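Local coordinates for protein tumor necrosis factor receptor superfamily member 16 (Rattus norvegicus, PDB 4F42) that probably relays neurotrophin signals inside the cell as the p75NTR receptor's intracellular death domain, a six-helix module for protein-protein interaction, at residues A[6-9]-A[10-14]; A[14-17]-A[18-22]; A[69-72]-A[73-76]. All coordinates share one frame; numbering follows the deposited sequence.

Contact 1 of 3, residues A[6-9]-A[10-14]; sequences SSLP and LTKRE. With MNB (5-mercapto-2-nitro-benzoic acid), chain C; MNB (5-mercapto-2-nitro-benzoic acid), chain B.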
ATOM      1  N   SER A   6      -3.482  -6.193   6.950  1.00 27.21           N
ATOM      2  CA  SER A   6      -2.871  -7.523   7.008  1.00 27.47           C
ATOM      3  C   SER A   6      -3.856  -8.683   7.156  1.00 27.79           C
ATOM      4  O   SER A   6      -3.496  -9.824   6.897  1.00 28.16           O
ATOM      5  CB  SER A   6      -1.824  -7.585   8.136  1.00 27.67           C
ATOM      6  OG  SER A   6      -2.422  -7.509   9.425  1.00 27.44           O
ATOM      7  N   SER A   7      -5.085  -8.386   7.575  1.00 28.16           N
ATOM      8  CA  SER A   7      -6.128  -9.395   7.793  1.00 28.14           C
ATOM      9  C   SER A   7      -6.950  -9.698   6.550  1.00 27.93           C
ATOM     10  O   SER A   7      -7.684 -10.685   6.520  1.00 27.92           O
ATOM     11  CB  SER A   7      -7.073  -8.949   8.911  1.00 28.28           C
ATOM     12  OG  SER A   7      -6.379  -8.854  10.143  1.00 29.74           O
ATOM     13  N   LEU A   8      -6.852  -8.840   5.539  1.00 27.74           N
ATOM     14  CA  LEU A   8      -7.546  -9.068   4.276  1.00 27.68           C
ATOM     15  C   LEU A   8      -7.120 -10.394   3.647  1.00 27.80           C
ATOM     16  O   LEU A   8      -5.982 -10.830   3.821  1.00 27.44           O
ATOM     17  CB  LEU A   8      -7.304  -7.911   3.305  1.00 27.62           C
ATOM     18  CG  LEU A   8      -7.820  -6.527   3.720  1.00 27.49           C
ATOM     19  CD1 LEU A   8      -7.280  -5.451   2.776  1.00 25.79           C
ATOM     20  CD2 LEU A   8      -9.347  -6.498   3.787  1.00 27.34           C
ATOM     21  N   PRO A   9      -8.041 -11.062   2.940  1.00 28.20           N
ATOM     22  CA  PRO A   9      -7.629 -12.299   2.282  1.00 28.54           C
ATOM     23  C   PRO A   9      -6.591 -12.035   1.197  1.00 28.89           C
ATOM     24  O   PRO A   9      -6.621 -10.984   0.560  1.00 29.24           O
ATOM     25  CB  PRO A   9      -8.929 -12.832   1.664  1.00 28.59           C
ATOM     26  CG  PRO A   9      -9.913 -11.727   1.750  1.00 28.50           C
ATOM     27  CD  PRO A   9      -9.500 -10.882   2.913  1.00 28.25           C
ATOM     28  N   LEU A  10      -5.678 -12.978   0.993  1.00 28.99           N
ATOM     29  CA  LEU A  10      -4.663 -12.852  -0.047  1.00 29.36           C
ATOM     30  C   LEU A  10      -5.255 -12.338  -1.362  1.00 29.46           C
ATOM     31  O   LEU A  10      -4.643 -11.511  -2.054  1.00 29.29           O
ATOM     32  CB  LEU A  10      -3.977 -14.204  -0.271  1.00 29.59           C
ATOM     33  CG  LEU A  10      -2.824 -14.330  -1.269  1.00 29.93           C
ATOM     34  CD1 LEU A  10      -1.543 -13.661  -0.760  1.00 29.29           C
ATOM     35  CD2 LEU A  10      -2.589 -15.802  -1.540  1.00 30.96           C
ATOM     36  N   THR A  11      -6.454 -12.824  -1.686  1.00 29.63           N
ATOM     37  CA  THR A  11      -7.122 -12.490  -2.949  1.00 29.94           C
ATOM     38  C   THR A  11      -7.398 -10.976  -3.118  1.00 29.68           C
ATOM     39  O   THR A  11      -7.186 -10.423  -4.208  1.00 29.82           O
ATOM     40  CB  THR A  11      -8.397 -13.359  -3.175  1.00 30.18           C
ATOM     41  OG1 THR A  11      -8.907 -13.115  -4.489  1.00 31.00           O
ATOM     42  CG2 THR A  11      -9.493 -13.078  -2.121  1.00 29.88           C
ATOM     43  N   LYS A  12      -7.830 -10.325  -2.034  1.00 29.05           N
ATOM     44  CA  LYS A  12      -8.007  -8.871  -1.997  1.00 28.87           C
ATOM     45  C   LYS A  12      -6.664  -8.149  -2.031  1.00 28.49           C
ATOM     46  O   LYS A  12      -6.487  -7.189  -2.776  1.00 28.43           O
ATOM     47  CB  LYS A  12      -8.805  -8.443  -0.759  1.00 28.91           C
ATOM     48  CG  LYS A  12     -10.331  -8.643  -0.859  1.00 30.46           C
ATOM     49  CD  LYS A  12     -11.016  -8.331   0.495  1.00 33.10           C
ATOM     50  CE  LYS A  12     -12.500  -8.762   0.579  1.00 33.73           C
ATOM     51  NZ  LYS A  12     -13.188  -8.195   1.796  1.00 33.79           N
ATOM     52  N   ARG A  13      -5.710  -8.623  -1.234  1.00 28.19           N
ATOM     53  CA  ARG A  13      -4.388  -8.005  -1.182  1.00 27.92           C
ATOM     54  C   ARG A  13      -3.643  -8.037  -2.517  1.00 28.22           C
ATOM     55  O   ARG A  13      -2.941  -7.082  -2.859  1.00 28.15           O
ATOM     56  CB  ARG A  13      -3.550  -8.580  -0.044  1.00 27.38           C
ATOM     57  CG  ARG A  13      -4.046  -8.118   1.319  1.00 26.81           C
ATOM     58  CD  ARG A  13      -3.098  -8.465   2.437  1.00 25.33           C
ATOM     59  NE  ARG A  13      -3.142  -9.884   2.771  1.00 25.27           N
ATOM     60  CZ  ARG A  13      -2.250 -10.782   2.367  1.00 25.56           C
ATOM     61  NH1 ARG A  13      -1.223 -10.416   1.604  1.00 23.44           N
ATOM     62  NH2 ARG A  13      -2.389 -12.055   2.730  1.00 24.39           N
ATOM     63  N   GLU A  14      -3.820  -9.106  -3.286  1.00 28.52           N
ATOM     64  CA  GLU A  14      -3.231  -9.162  -4.624  1.00 29.17           C
ATOM     65  C   GLU A  14      -3.893  -8.204  -5.644  1.00 29.01           C
ATOM     66  O   GLU A  14      -3.249  -7.789  -6.606  1.00 28.88           O
ATOM     67  CB  GLU A  14      -3.121 -10.610  -5.135  1.00 29.40           C
ATOM     68  CG  GLU A  14      -2.036 -11.422  -4.378  1.00 31.36           C
ATOM     69  CD  GLU A  14      -1.744 -12.809  -4.974  1.00 34.40           C
ATOM     70  OE1 GLU A  14      -0.566 -13.242  -4.934  1.00 33.87           O
ATOM     71  OE2 GLU A  14      -2.689 -13.470  -5.472  1.00 35.98           O
TER
HETATM   72  C6  MNB C 102     -13.677  -2.375   0.232  1.00 30.00           C
HETATM   73  C1  MNB C 102     -12.800  -3.456   0.281  1.00 31.60           C
HETATM   74  C2  MNB C 102     -11.384  -3.269  -0.185  1.00 32.17           C
HETATM   75  C3  MNB C 102     -10.994  -2.011  -0.642  1.00 31.33           C
HETATM   76  C4  MNB C 102     -11.909  -0.970  -0.669  1.00 30.36           C
HETATM   77  C5  MNB C 102     -13.223  -1.145  -0.243  1.00 29.86           C
HETATM   78  S5  MNB C 102     -14.267   0.188  -0.307  1.00 27.80           S
HETATM   79  C10 MNB C 102     -13.313  -4.773   0.785  1.00 31.91           C
HETATM   80  O12 MNB C 102     -13.860  -5.529  -0.041  1.00 33.81           O
HETATM   81  O11 MNB C 102     -13.196  -5.088   1.991  1.00 31.45           O
HETATM   82  N7  MNB C 102     -10.421  -4.296  -0.167  1.00 33.22           N
HETATM   83  O9  MNB C 102      -9.364  -4.163  -0.762  1.00 32.64           O
HETATM   84  O8  MNB C 102     -10.605  -5.327   0.460  1.00 35.01           O
HETATM   85  C6  MNB B 101       4.199  -8.745  -8.472  1.00 34.05           C
HETATM   86  C1  MNB B 101       2.851  -8.440  -8.624  1.00 35.81           C
HETATM   87  C2  MNB B 101       1.851  -8.965  -7.630  1.00 35.92           C
HETATM   88  C3  MNB B 101       2.336  -9.750  -6.581  1.00 34.82           C
HETATM   89  C4  MNB B 101       3.699 -10.025  -6.480  1.00 34.25           C
HETATM   90  C5  MNB B 101       4.620  -9.531  -7.407  1.00 33.39           C
HETATM   91  S5  MNB B 101       6.271  -9.912  -7.250  1.00 30.45           S
HETATM   92  C10 MNB B 101       2.481  -7.586  -9.796  1.00 37.17           C
HETATM   93  O12 MNB B 101       1.735  -8.055 -10.680  1.00 38.38           O
HETATM   94  O11 MNB B 101       2.948  -6.427  -9.864  1.00 38.82           O
HETATM   95  N7  MNB B 101       0.455  -8.706  -7.710  1.00 36.39           N
HETATM   96  O9  MNB B 101      -0.366  -9.418  -7.126  1.00 34.94           O
HETATM   97  O8  MNB B 101       0.037  -7.768  -8.366  1.00 37.00           O
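R13 reaches back past the start of its own helix and gives the N-H of NE to the carbonyl oxygen of L8, one residue ahead of the N-cap. The bond from R13 NE to L8 O measures 3.2 Å with an angle of 156° at the hydrogen. It does not use a lone pair of that oxygen, since NE stands well above the carbonyl plane. The arginine bends at chi3 (-75°), which swings its head back toward the loop, while its CG lies 3.8 Å from L8 CB. One face of the guanidinium has L10 CA against it, offset toward the rim.

P9 takes the N-cap position of helix 10-19, the first of the six helices of this death domain. Lacking a polar side chain, it caps nothing with its ring. Its carbonyl instead begins the helical ladder, with R13 N 3.1 Å from P9 O and nearly in line with the C=O bond; K12 N adds a weak second bond. Around the ring, P9 CB meets T11 CG2 at 3.8 Å, and P9 CG meets K12 CD at the same distance, the lysine chain passing at a slant.

K12 runs extended beyond CG and carries its ammonium to the carboxylate of the chain C 5-mercapto-2-nitro-benzoic acid. There K12 NZ lies 3.1 Å from ligand atom O11. A weaker bond goes to O12, and opposite charges would probably strengthen this grip. L8 lies at about a right angle to the lysine, with L8 CD2 3.7 Å from nitro oxygen O8 of the same ligand. On another side of the helix, E14 CB stands 3.6 Å from nitro oxygen O9 of the chain B ligand, while E14 OE1 forms a salt bridge with R50.

Contact 2 of 3, residues A[14-17]-A[18-22]; sequences EEVE and KLLNG. With MNB (5-mercapto-2-nitro-benzoic acid), chain B.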
ATOM      1  N   GLU A  14      -3.820  -9.106  -3.286  1.00 28.52           N
ATOM      2  CA  GLU A  14      -3.231  -9.162  -4.624  1.00 29.17           C
ATOM      3  C   GLU A  14      -3.893  -8.204  -5.644  1.00 29.01           C
ATOM      4  O   GLU A  14      -3.249  -7.789  -6.606  1.00 28.88           O
ATOM      5  CB  GLU A  14      -3.121 -10.610  -5.135  1.00 29.40           C
ATOM      6  CG  GLU A  14      -2.036 -11.422  -4.378  1.00 31.36           C
ATOM      7  CD  GLU A  14      -1.744 -12.809  -4.974  1.00 34.40           C
ATOM      8  OE1 GLU A  14      -0.566 -13.242  -4.934  1.00 33.87           O
ATOM      9  OE2 GLU A  14      -2.689 -13.470  -5.472  1.00 35.98           O
ATOM     10  N   GLU A  15      -5.158  -7.837  -5.423  1.00 28.95           N
ATOM     11  CA  GLU A  15      -5.795  -6.779  -6.220  1.00 28.97           C
ATOM     12  C   GLU A  15      -5.161  -5.421  -5.886  1.00 28.08           C
ATOM     13  O   GLU A  15      -4.743  -4.680  -6.776  1.00 28.03           O
ATOM     14  CB  GLU A  15      -7.311  -6.727  -5.982  1.00 29.53           C
ATOM     15  CG  GLU A  15      -8.120  -7.897  -6.564  1.00 32.12           C
ATOM     16  CD  GLU A  15      -9.515  -8.036  -5.915  1.00 36.45           C
ATOM     17  OE1 GLU A  15     -10.099  -6.997  -5.484  1.00 36.96           O
ATOM     18  OE2 GLU A  15     -10.025  -9.187  -5.833  1.00 36.51           O
ATOM     19  N   VAL A  16      -5.084  -5.115  -4.596  1.00 27.31           N
ATOM     20  CA  VAL A  16      -4.401  -3.920  -4.102  1.00 26.56           C
ATOM     21  C   VAL A  16      -2.985  -3.821  -4.695  1.00 26.41           C
ATOM     22  O   VAL A  16      -2.627  -2.795  -5.281  1.00 26.30           O
ATOM     23  CB  VAL A  16      -4.365  -3.899  -2.547  1.00 26.41           C
ATOM     24  CG1 VAL A  16      -3.520  -2.755  -2.034  1.00 25.90           C
ATOM     25  CG2 VAL A  16      -5.776  -3.814  -1.980  1.00 25.79           C
ATOM     26  N   GLU A  17      -2.208  -4.898  -4.567  1.00 26.07           N
ATOM     27  CA  GLU A  17      -0.832  -4.957  -5.078  1.00 26.13           C
ATOM     28  C   GLU A  17      -0.741  -4.695  -6.581  1.00 26.30           C
ATOM     29  O   GLU A  17       0.165  -4.003  -7.042  1.00 26.37           O
ATOM     30  CB  GLU A  17      -0.202  -6.316  -4.768  1.00 25.90           C
ATOM     31  CG  GLU A  17       0.287  -6.472  -3.343  1.00 25.45           C
ATOM     32  CD  GLU A  17       0.605  -7.913  -2.990  1.00 25.22           C
ATOM     33  OE1 GLU A  17       0.879  -8.705  -3.909  1.00 24.55           O
ATOM     34  OE2 GLU A  17       0.578  -8.256  -1.790  1.00 25.81           O
ATOM     35  N   LYS A  18      -1.679  -5.262  -7.334  1.00 26.68           N
ATOM     36  CA  LYS A  18      -1.723  -5.104  -8.785  1.00 26.91           C
ATOM     37  C   LYS A  18      -1.898  -3.639  -9.164  1.00 26.34           C
ATOM     38  O   LYS A  18      -1.259  -3.160 -10.084  1.00 26.31           O
ATOM     39  CB  LYS A  18      -2.850  -5.945  -9.387  1.00 27.13           C
ATOM     40  CG  LYS A  18      -2.756  -6.144 -10.903  1.00 30.20           C
ATOM     41  CD  LYS A  18      -1.994  -7.422 -11.262  1.00 34.21           C
ATOM     42  CE  LYS A  18      -2.052  -7.712 -12.765  1.00 36.49           C
ATOM     43  NZ  LYS A  18      -3.381  -8.248 -13.195  1.00 36.86           N
ATOM     44  N   LEU A  19      -2.752  -2.936  -8.431  1.00 25.77           N
ATOM     45  CA  LEU A  19      -3.076  -1.543  -8.737  1.00 25.27           C
ATOM     46  C   LEU A  19      -1.960  -0.588  -8.352  1.00 24.93           C
ATOM     47  O   LEU A  19      -1.899   0.539  -8.857  1.00 24.54           O
ATOM     48  CB  LEU A  19      -4.399  -1.132  -8.063  1.00 24.95           C
ATOM     49  CG  LEU A  19      -5.652  -1.760  -8.682  1.00 24.89           C
ATOM     50  CD1 LEU A  19      -6.843  -1.601  -7.754  1.00 24.66           C
ATOM     51  CD2 LEU A  19      -5.949  -1.178 -10.066  1.00 23.64           C
ATOM     52  N   LEU A  20      -1.084  -1.048  -7.459  1.00 25.04           N
ATOM     53  CA  LEU A  20       0.050  -0.249  -6.996  1.00 25.51           C
ATOM     54  C   LEU A  20       1.342  -0.527  -7.773  1.00 26.32           C
ATOM     55  O   LEU A  20       2.429  -0.112  -7.356  1.00 26.42           O
ATOM     56  CB  LEU A  20       0.259  -0.431  -5.492  1.00 25.09           C
ATOM     57  CG  LEU A  20      -0.930  -0.086  -4.590  1.00 24.53           C
ATOM     58  CD1 LEU A  20      -0.651  -0.491  -3.145  1.00 23.15           C
ATOM     59  CD2 LEU A  20      -1.289   1.380  -4.689  1.00 22.63           C
ATOM     60  N   ASN A  21       1.200  -1.208  -8.912  1.00 27.39           N
ATOM     61  CA  ASN A  21       2.300  -1.506  -9.829  1.00 28.62           C
ATOM     62  C   ASN A  21       2.963  -0.252 -10.392  1.00 28.42           C
ATOM     63  O   ASN A  21       2.455   0.863 -10.219  1.00 28.73           O
ATOM     64  CB  ASN A  21       1.839  -2.438 -10.976  1.00 29.32           C
ATOM     65  CG  ASN A  21       0.831  -1.772 -11.934  1.00 31.67           C
ATOM     66  OD1 ASN A  21       1.092  -0.711 -12.512  1.00 34.44           O
ATOM     67  ND2 ASN A  21      -0.315  -2.424 -12.124  1.00 34.24           N
ATOM     68  N   GLY A  22       4.091  -0.446 -11.073  1.00 28.41           N
ATOM     69  CA  GLY A  22       4.863   0.661 -11.625  1.00 27.72           C
ATOM     70  C   GLY A  22       5.520   1.358 -10.462  1.00 27.50           C
ATOM     71  O   GLY A  22       6.121   0.701  -9.611  1.00 27.23           O
TER
HETATM   72  C6  MNB B 101       4.199  -8.745  -8.472  1.00 34.05           C
HETATM   73  C1  MNB B 101       2.851  -8.440  -8.624  1.00 35.81           C
HETATM   74  C2  MNB B 101       1.851  -8.965  -7.630  1.00 35.92           C
HETATM   75  C3  MNB B 101       2.336  -9.750  -6.581  1.00 34.82           C
HETATM   76  C4  MNB B 101       3.699 -10.025  -6.480  1.00 34.25           C
HETATM   77  C5  MNB B 101       4.620  -9.531  -7.407  1.00 33.39           C
HETATM   78  S5  MNB B 101       6.271  -9.912  -7.250  1.00 30.45           S
HETATM   79  C10 MNB B 101       2.481  -7.586  -9.796  1.00 37.17           C
HETATM   80  O12 MNB B 101       1.735  -8.055 -10.680  1.00 38.38           O
HETATM   81  O11 MNB B 101       2.948  -6.427  -9.864  1.00 38.82           O
HETATM   82  N7  MNB B 101       0.455  -8.706  -7.710  1.00 36.39           N
HETATM   83  O9  MNB B 101      -0.366  -9.418  -7.126  1.00 34.94           O
HETATM   84  O8  MNB B 101       0.037  -7.768  -8.366  1.00 37.00           O
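V16 and L20 lie side by side on helix 10-19 and point the same way, one turn apart, with V16 CG1 3.8 Å from L20 CD1. This i/i+4 pair forms an apolar ridge of the death-domain helical bundle: V16 packs on L67 and L83, and L20 on V49, L53 and L71. V16 sets CG1 anti to its N (chi1 173°), the branch that meets the leucine. L20 already departs from helical angles, and its N gives two weak bonds, to V16 O and E17 O. Before it the ladder is sounder, L19 N lying 3.1 Å from E15 O.

E17 and K18 instead face the chain B 5-mercapto-2-nitro-benzoic acid. E17 stretches beyond CG until OE1 lies 3.2 Å from ring carbon C3; the same oxygen is in a salt bridge with R50. K18 bends at chi2 and chi4, and its aliphatic part lies alongside the nitro and carboxylate groups, CD being 3.6 Å from O8 and 3.8 Å from O12.

Contact 3 of 3, residues A[69-72]-A[73-76]; sequences AALR and RIQR
The carbonyl oxygen of L71 accepts R76 N at 2.8 Å, with 153° at the hydrogen. Together with the bond from Q75 N to R72 O, 3.0 Å long, it makes a Schellman motif that ends helix 64-73. Q75 is the C-prime residue, and its positive phi (57°) turns the chain back across the last turn. The donor of the second bond stands well above the R72 carbonyl plane.

L71 O is also approached by I74 CG1, at 3.3 Å. Chi1 of 60° sets that branch between the backbone N and the carbonyl carbon, and from there CD1 runs beside the L71 side chain, 4.2 Å from L71 CD2. An alanine in place of this isoleucine lacks CG1 and CD1 and would probably open a gap beside L71 CD2.

R73 lies along the helix surface: its CD is 3.2 Å from A69 O, and A69 CB sits over one face of its guanidinium, 4.2 Å from NH1. The R72 guanidinium turns one face over the same A69 O, which also accepts R73 N.

R76, which closes the motif, is also the N-cap residue of helix 77-84 and forms a salt bridge with D78. L71 packs on I79 and V80 of that helix, while A70 rests on L28 and L32 of helix 24-32, whose E31 is touched by R73.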
ATOM      1  N   ALA A  69      -7.243   6.197   2.676  1.00 16.18           N
ATOM      2  CA  ALA A  69      -6.965   7.622   2.948  1.00 15.87           C
ATOM      3  C   ALA A  69      -5.658   8.098   2.298  1.00 15.85           C
ATOM      4  O   ALA A  69      -5.629   9.153   1.657  1.00 15.57           O
ATOM      5  CB  ALA A  69      -6.923   7.892   4.440  1.00 15.45           C
ATOM      6  N   ALA A  70      -4.589   7.312   2.468  1.00 15.81           N
ATOM      7  CA  ALA A  70      -3.285   7.601   1.851  1.00 15.91           C
ATOM      8  C   ALA A  70      -3.378   7.736   0.334  1.00 15.75           C
ATOM      9  O   ALA A  70      -2.722   8.594  -0.252  1.00 16.37           O
ATOM     10  CB  ALA A  70      -2.257   6.542   2.229  1.00 15.67           C
ATOM     11  N   LEU A  71      -4.210   6.906  -0.287  1.00 15.30           N
ATOM     12  CA  LEU A  71      -4.371   6.909  -1.736  1.00 15.11           C
ATOM     13  C   LEU A  71      -5.108   8.140  -2.245  1.00 15.45           C
ATOM     14  O   LEU A  71      -4.706   8.715  -3.255  1.00 16.10           O
ATOM     15  CB  LEU A  71      -5.055   5.626  -2.221  1.00 14.57           C
ATOM     16  CG  LEU A  71      -4.230   4.339  -2.150  1.00 14.25           C
ATOM     17  CD1 LEU A  71      -5.129   3.094  -2.287  1.00 14.65           C
ATOM     18  CD2 LEU A  71      -3.118   4.326  -3.207  1.00 12.78           C
ATOM     19  N   ARG A  72      -6.185   8.534  -1.573  1.00 15.64           N
ATOM     20  CA  ARG A  72      -6.856   9.796  -1.879  1.00 16.28           C
ATOM     21  C   ARG A  72      -5.867  10.960  -1.833  1.00 16.80           C
ATOM     22  O   ARG A  72      -5.915  11.846  -2.671  1.00 16.90           O
ATOM     23  CB  ARG A  72      -7.992  10.078  -0.889  1.00 16.11           C
ATOM     24  CG  ARG A  72      -9.200   9.126  -0.985  1.00 16.87           C
ATOM     25  CD  ARG A  72     -10.389   9.574  -0.106  1.00 16.03           C
ATOM     26  NE  ARG A  72     -10.040   9.647   1.312  1.00 16.28           N
ATOM     27  CZ  ARG A  72      -9.583  10.740   1.917  1.00 16.23           C
ATOM     28  NH1 ARG A  72      -9.441  11.867   1.243  1.00 16.25           N
ATOM     29  NH2 ARG A  72      -9.274  10.708   3.206  1.00 17.25           N
ATOM     30  N   ARG A  73      -4.964  10.938  -0.857  1.00 17.51           N
ATOM     31  CA  ARG A  73      -4.044  12.046  -0.630  1.00 18.35           C
ATOM     32  C   ARG A  73      -2.976  12.216  -1.703  1.00 18.29           C
ATOM     33  O   ARG A  73      -2.539  13.332  -1.949  1.00 18.27           O
ATOM     34  CB  ARG A  73      -3.414  11.951   0.757  1.00 18.53           C
ATOM     35  CG  ARG A  73      -4.333  12.466   1.828  1.00 20.11           C
ATOM     36  CD  ARG A  73      -4.192  11.650   3.081  1.00 23.54           C
ATOM     37  NE  ARG A  73      -4.795  12.310   4.225  1.00 26.43           N
ATOM     38  CZ  ARG A  73      -4.714  11.863   5.472  1.00 29.61           C
ATOM     39  NH1 ARG A  73      -4.053  10.736   5.726  1.00 30.32           N
ATOM     40  NH2 ARG A  73      -5.291  12.537   6.466  1.00 29.79           N
ATOM     41  N   ILE A  74      -2.554  11.120  -2.327  1.00 18.68           N
ATOM     42  CA  ILE A  74      -1.674  11.199  -3.497  1.00 18.94           C
ATOM     43  C   ILE A  74      -2.480  11.347  -4.807  1.00 19.80           C
ATOM     44  O   ILE A  74      -1.967  11.084  -5.895  1.00 19.89           O
ATOM     45  CB  ILE A  74      -0.677   9.994  -3.588  1.00 18.85           C
ATOM     46  CG1 ILE A  74      -1.418   8.661  -3.675  1.00 17.72           C
ATOM     47  CG2 ILE A  74       0.338  10.022  -2.435  1.00 18.22           C
ATOM     48  CD1 ILE A  74      -0.553   7.516  -4.130  1.00 16.15           C
ATOM     49  N   GLN A  75      -3.737  11.777  -4.692  1.00 20.61           N
ATOM     50  CA  GLN A  75      -4.650  11.952  -5.848  1.00 22.01           C
ATOM     51  C   GLN A  75      -4.838  10.676  -6.657  1.00 21.94           C
ATOM     52  O   GLN A  75      -4.906  10.727  -7.886  1.00 22.18           O
ATOM     53  CB  GLN A  75      -4.222  13.093  -6.799  1.00 22.24           C
ATOM     54  CG  GLN A  75      -3.478  14.284  -6.166  1.00 25.57           C
ATOM     55  CD  GLN A  75      -4.324  15.094  -5.196  1.00 29.79           C
ATOM     56  OE1 GLN A  75      -5.560  15.128  -5.295  1.00 31.19           O
ATOM     57  NE2 GLN A  75      -3.658  15.765  -4.252  1.00 30.77           N
ATOM     58  N   ARG A  76      -4.919   9.537  -5.974  1.00 22.08           N
ATOM     59  CA  ARG A  76      -5.220   8.277  -6.640  1.00 21.84           C
ATOM     60  C   ARG A  76      -6.536   7.704  -6.118  1.00 22.14           C
ATOM     61  O   ARG A  76      -6.628   6.527  -5.768  1.00 22.34           O
ATOM     62  CB  ARG A  76      -4.074   7.275  -6.499  1.00 21.63           C
ATOM     63  CG  ARG A  76      -2.750   7.679  -7.162  1.00 21.41           C
ATOM     64  CD  ARG A  76      -2.790   7.761  -8.705  1.00 22.52           C
ATOM     65  NE  ARG A  76      -3.503   6.655  -9.368  1.00 22.76           N
ATOM     66  CZ  ARG A  76      -2.923   5.635 -10.003  1.00 22.52           C
ATOM     67  NH1 ARG A  76      -1.599   5.543 -10.077  1.00 22.89           N
ATOM     68  NH2 ARG A  76      -3.674   4.700 -10.580  1.00 21.47           N
TER

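Contacts 1 and 2 share helix 10-19 and E14, the first at the helix start and the second at its end; contact 3 closes helix 64-73. Contact 1 lies at the surface, whereas contacts 2 and 3 are partly buried. Contact 1 has an arginine bonded to a loop carbonyl and, separately, a lysine bound to a ligand carboxylate; contact 2 divides into an apolar side and a ligand-facing charged side; contact 3 is led by backbone capping, with an apolar pair and arginine side chains beside it. Contacts 1 and 2 both touch the chain B ligand. Contacts 2 and 3 meet directly, L20 CD2 lying 3.8 Å from L71 CD2; contacts 1 and 3 do not touch.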